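Local coordinates for protein tRNA (cytosine(72)-C(5))-methyltransferase (PDB 5ZVE) that transfers a methyl group from S-adenosyl-L-methionine to carbon 5 of cytosine 72 in several tRNAs, at residues 23-28 and 363-368; 279-284 and 321-326. One frame throughout, in Å; residues are numbered along the deposited sequence.

Contact 1: 23-28 and 363-368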
# COMPACT_ATOMS: atom_id res chain seq x y z
N ASN A 23 7.57 -15.16 -13.28
CA ASN A 23 6.23 -15.67 -13.54
C ASN A 23 5.43 -15.84 -12.25
O ASN A 23 4.23 -15.58 -12.21
CB ASN A 23 6.29 -17.00 -14.30
CG ASN A 23 6.52 -16.80 -15.80
OD1 ASN A 23 6.11 -15.80 -16.38
ND2 ASN A 23 7.19 -17.76 -16.42
N LYS A 24 6.11 -16.27 -11.19
CA LYS A 24 5.49 -16.43 -9.88
C LYS A 24 5.09 -15.08 -9.28
O LYS A 24 4.07 -14.97 -8.61
CB LYS A 24 6.42 -17.16 -8.91
CG LYS A 24 6.59 -18.64 -9.19
CD LYS A 24 7.77 -19.21 -8.42
CE LYS A 24 7.96 -20.68 -8.71
NZ LYS A 24 9.16 -21.24 -8.02
N ILE A 25 5.91 -14.07 -9.51
CA ILE A 25 5.66 -12.74 -8.98
C ILE A 25 4.46 -12.10 -9.69
O ILE A 25 3.55 -11.58 -9.05
CB ILE A 25 6.89 -11.83 -9.13
CG1 ILE A 25 7.94 -12.18 -8.07
CG2 ILE A 25 6.50 -10.36 -9.03
CD1 ILE A 25 9.36 -11.85 -8.48
N MET A 26 4.46 -12.17 -11.02
CA MET A 26 3.37 -11.59 -11.79
C MET A 26 2.05 -12.30 -11.52
O MET A 26 1.01 -11.65 -11.42
CB MET A 26 3.70 -11.64 -13.28
CG MET A 26 4.64 -10.54 -13.72
SD MET A 26 4.95 -10.53 -15.50
CE MET A 26 5.89 -12.04 -15.70
N LYS A 27 2.09 -13.62 -11.38
CA LYS A 27 0.89 -14.38 -11.06
C LYS A 27 0.28 -13.93 -9.74
O LYS A 27 -0.93 -13.73 -9.65
CB LYS A 27 1.20 -15.88 -10.99
CG LYS A 27 -0.03 -16.73 -10.68
CD LYS A 27 0.32 -18.20 -10.51
CE LYS A 27 -0.78 -18.95 -9.77
NZ LYS A 27 -0.38 -20.35 -9.43
N LYS A 28 1.11 -13.78 -8.72
CA LYS A 28 0.63 -13.39 -7.40
C LYS A 28 0.24 -11.91 -7.35
O LYS A 28 -0.69 -11.54 -6.63
CB LYS A 28 1.68 -13.70 -6.33
CG LYS A 28 1.81 -15.19 -6.05
CD LYS A 28 0.45 -15.87 -6.10
CE LYS A 28 0.54 -17.34 -5.73
NZ LYS A 28 -0.79 -18.01 -5.81
N ARG A 363 13.96 -6.75 0.86
CA ARG A 363 12.91 -6.80 -0.15
C ARG A 363 11.78 -7.73 0.26
O ARG A 363 12.00 -8.73 0.94
CB ARG A 363 13.47 -7.26 -1.50
CG ARG A 363 13.87 -6.12 -2.44
CD ARG A 363 14.43 -6.68 -3.73
NE ARG A 363 14.72 -5.64 -4.72
CZ ARG A 363 13.90 -5.32 -5.71
NH1 ARG A 363 12.74 -5.95 -5.85
NH2 ARG A 363 14.24 -4.37 -6.57
N PHE A 364 10.57 -7.38 -0.16
CA PHE A 364 9.41 -8.22 0.02
C PHE A 364 8.85 -8.62 -1.34
O PHE A 364 8.79 -7.80 -2.26
CB PHE A 364 8.35 -7.52 0.86
CG PHE A 364 8.73 -7.34 2.31
CD1 PHE A 364 9.42 -6.21 2.72
CD2 PHE A 364 8.39 -8.30 3.25
CE1 PHE A 364 9.78 -6.05 4.05
CE2 PHE A 364 8.74 -8.14 4.58
CZ PHE A 364 9.43 -7.01 4.99
N TYR A 365 8.48 -9.89 -1.46
CA TYR A 365 7.91 -10.42 -2.69
C TYR A 365 6.55 -11.03 -2.40
O TYR A 365 6.36 -11.63 -1.35
CB TYR A 365 8.83 -11.48 -3.30
CG TYR A 365 10.16 -10.94 -3.78
CD1 TYR A 365 10.28 -10.32 -5.02
CD2 TYR A 365 11.30 -11.06 -2.99
CE1 TYR A 365 11.49 -9.84 -5.46
CE2 TYR A 365 12.53 -10.57 -3.43
CZ TYR A 365 12.61 -9.96 -4.67
OH TYR A 365 13.82 -9.48 -5.12
N PRO A 366 5.60 -10.88 -3.34
CA PRO A 366 4.24 -11.40 -3.11
C PRO A 366 4.19 -12.93 -2.98
O PRO A 366 3.41 -13.44 -2.18
CB PRO A 366 3.47 -10.94 -4.36
CG PRO A 366 4.52 -10.70 -5.40
CD PRO A 366 5.73 -10.22 -4.65
N HIS A 367 5.00 -13.64 -3.75
CA HIS A 367 4.96 -15.10 -3.74
C HIS A 367 5.73 -15.69 -2.56
O HIS A 367 5.47 -16.81 -2.14
CB HIS A 367 5.49 -15.67 -5.06
CG HIS A 367 6.95 -15.39 -5.30
ND1 HIS A 367 7.48 -14.12 -5.30
CD2 HIS A 367 7.98 -16.22 -5.57
CE1 HIS A 367 8.77 -14.18 -5.54
NE2 HIS A 367 9.10 -15.45 -5.71
N LYS A 368 6.68 -14.93 -2.02
CA LYS A 368 7.45 -15.41 -0.87
C LYS A 368 6.88 -14.98 0.48
O LYS A 368 6.90 -15.76 1.43
CB LYS A 368 8.91 -14.94 -0.98
CG LYS A 368 9.68 -15.52 -2.15
CD LYS A 368 11.14 -15.08 -2.13
CE LYS A 368 11.96 -15.80 -3.19
NZ LYS A 368 13.35 -15.28 -3.27
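His-367 places its CG between its own backbone N and carbonyl carbon (chi1 65°), while Ile-25 holds CG1 anti to the carbonyl carbon (chi1 -76°), and the imidazole and the isoleucine branch meet from these positions. Helix 19-29, in the N-terminal ferredoxin-like part of the protein, here packs on the end of strand 361-364 and the start of the short helix 366-369 in the Rossmann-like methyltransferase domain, with Tyr-365 at the N-cap. The closest packing is at Ile-25, whose CG1 stands 3.3 Å from CE1 and 3.4 Å from ND1 of His-367. Its branches divide the rest of the work, CD1 reaching CD1 of Tyr-365 at 3.9 Å and CG2 lying 4.1 Å from CG of Pro-366. Nearly a helical turn on, Lys-28 rests CB on Pro-366 CB (3.8 Å) and CG on His-367 CB, the lysine and histidine side chains crossing at about a right angle. The imidazole is tied down by a hydrogen bond between NE2 and OE1 of Glu-21, one turn before Ile-25 on the same helix, and CG of Lys-368 sits over one of its faces, offset toward the rim. ND1, buried here against the isoleucine, has no polar partner in the model. An alanine at His-367 would probably leave Ile-25 CG1 facing a gap and Glu-21 without its imidazole mate. On the Lys-24 side of the ring, CD2 of His-367 lies 3.8 Å from Lys-24 CB.

Contact 2: 279-284 and 321-326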
# COMPACT_ATOMS: atom_id res chain seq x y z
N LEU A 279 5.02 -0.81 -8.77
CA LEU A 279 4.96 -2.10 -9.46
C LEU A 279 4.61 -3.25 -8.52
O LEU A 279 4.21 -4.32 -8.96
CB LEU A 279 6.29 -2.38 -10.17
CG LEU A 279 6.68 -1.38 -11.28
CD1 LEU A 279 8.08 -1.66 -11.81
CD2 LEU A 279 5.66 -1.39 -12.42
N GLY A 280 4.76 -3.02 -7.22
CA GLY A 280 4.54 -4.06 -6.23
C GLY A 280 3.15 -4.11 -5.62
O GLY A 280 2.85 -5.02 -4.85
N VAL A 281 2.30 -3.14 -5.95
CA VAL A 281 1.02 -3.03 -5.27
C VAL A 281 0.05 -4.10 -5.75
O VAL A 281 0.08 -4.53 -6.90
CB VAL A 281 0.39 -1.63 -5.45
CG1 VAL A 281 1.36 -0.54 -5.02
CG2 VAL A 281 -0.07 -1.41 -6.87
N ARG A 282 -0.81 -4.54 -4.83
CA ARG A 282 -1.76 -5.60 -5.12
C ARG A 282 -3.16 -5.15 -4.71
O ARG A 282 -3.31 -4.36 -3.78
CB ARG A 282 -1.36 -6.88 -4.38
CG ARG A 282 0.03 -7.38 -4.75
CD ARG A 282 0.47 -8.54 -3.87
NE ARG A 282 -0.25 -9.76 -4.19
CZ ARG A 282 -0.18 -10.88 -3.48
NH1 ARG A 282 0.57 -10.93 -2.40
NH2 ARG A 282 -0.88 -11.94 -3.86
N PRO A 283 -4.19 -5.61 -5.44
CA PRO A 283 -4.08 -6.47 -6.62
C PRO A 283 -3.73 -5.67 -7.87
O PRO A 283 -4.03 -4.48 -7.93
CB PRO A 283 -5.48 -7.07 -6.74
CG PRO A 283 -6.37 -6.01 -6.21
CD PRO A 283 -5.60 -5.30 -5.13
N LYS A 284 -3.09 -6.32 -8.83
CA LYS A 284 -2.71 -5.67 -10.07
C LYS A 284 -3.52 -6.25 -11.22
O LYS A 284 -3.11 -7.21 -11.86
CB LYS A 284 -1.21 -5.84 -10.32
CG LYS A 284 -0.67 -5.02 -11.48
CD LYS A 284 -0.74 -3.53 -11.21
CE LYS A 284 0.25 -3.13 -10.13
NZ LYS A 284 0.39 -1.65 -10.03
N SER A 321 12.07 3.77 1.41
CA SER A 321 11.19 2.66 1.05
C SER A 321 10.37 2.95 -0.19
O SER A 321 10.00 4.10 -0.46
CB SER A 321 10.27 2.30 2.23
OG SER A 321 9.38 3.35 2.54
N THR A 322 10.08 1.91 -0.95
CA THR A 322 9.16 1.99 -2.08
C THR A 322 8.24 0.78 -2.11
O THR A 322 8.56 -0.26 -1.53
CB THR A 322 9.89 2.08 -3.44
OG1 THR A 322 10.42 0.78 -3.77
CG2 THR A 322 11.04 3.09 -3.40
N CYS A 323 7.10 0.92 -2.78
CA CYS A 323 6.24 -0.22 -3.08
C CYS A 323 6.41 -0.63 -4.53
O CYS A 323 5.43 -0.86 -5.24
CB CYS A 323 4.78 0.11 -2.76
SG CYS A 323 4.07 1.48 -3.72
N THR A 324 7.66 -0.72 -4.98
CA THR A 324 7.94 -1.09 -6.35
C THR A 324 9.04 -2.15 -6.41
O THR A 324 9.80 -2.32 -5.47
CB THR A 324 8.36 0.14 -7.19
OG1 THR A 324 8.18 -0.15 -8.58
CG2 THR A 324 9.81 0.51 -6.93
N LEU A 325 9.10 -2.86 -7.53
CA LEU A 325 10.03 -3.96 -7.68
C LEU A 325 11.31 -3.60 -8.45
O LEU A 325 12.29 -4.34 -8.39
CB LEU A 325 9.34 -5.12 -8.39
CG LEU A 325 8.14 -5.71 -7.66
CD1 LEU A 325 7.28 -6.51 -8.62
CD2 LEU A 325 8.62 -6.58 -6.52
N SER A 326 11.30 -2.47 -9.15
CA SER A 326 12.37 -2.15 -10.09
C SER A 326 13.73 -2.05 -9.41
O SER A 326 13.83 -1.68 -8.24
CB SER A 326 12.07 -0.85 -10.84
OG SER A 326 12.34 0.28 -10.03
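The peptide carbonyl of Cys-323 is met by a donor tilted 30° from its plane: Gly-280 N lies 3.0 Å from Cys-323 O, with a C=O...N angle of 134°, and the two are hydrogen-bonded. Gly-280 has no side chain, and a CB placed on it would fall tight against that same oxygen. Next to this bond, Leu-279 N donates to Thr-324 OG1 at 3.2 Å, somewhat bent at 155°. The hydroxyl lies anti to its own backbone N, and it is also hydrogen-bonded to Thr-277 OG1, so two partners fix its position. The leucine and threonine side chains run side by side, pointing the same way, and CG of Leu-279 presses on OG1 of Thr-324 at 3.3 Å. Leu-325 brings its CD1 methyl to 3.8 Å from the carbonyl O of Leu-279, and CB of Leu-279 and CB of Leu-325 make an apolar pair at 4.5 Å. Cys-323, the predicted nucleophile, has its SG 3.6 Å from CG1 of Val-281 and its side chain against Cys-276, consistent with the paired cysteines of RNA m5C methyltransferases; bound S-adenosylhomocysteine lies nearby. Both bonds thus hold the loop 279-284 to the residues around the cysteine. Strand 316-322, which leads into Cys-323, runs in the sheet of the Rossmann-like fold between the parallel strand 267-273 and the antiparallel strand 374-381. Leu-279 and Leu-325 both lean on Tyr-13 of helix 7-17, and Leu-325 also touches Ile-25 and Leu-29 of helix 19-29.

Contact 2 is the core one, buried near the middle of the chain beside the predicted nucleophile; contact 1 is only partly buried and joins an N-terminal helix to the methyltransferase region. Their chemistry follows: 279-284 and 321-326 are pinned by hydrogen bonds from backbone N-H groups, whereas 23-28 and 363-368 meet through carbon-rich contacts. Strands 316-322 and 361-364 both pair with strand 374-381, so the two contacts hang on one sheet, and they touch. Arg-363 NH2 probably bonds to Leu-325 O at 2.7 Å, Arg-282 makes a weak hydrogen bond to the carbonyl of Lys-28, and Pro-366 CB lies 3.5 Å from Arg-282 NH1. Helix 19-29 therefore bears on segments of both contacts.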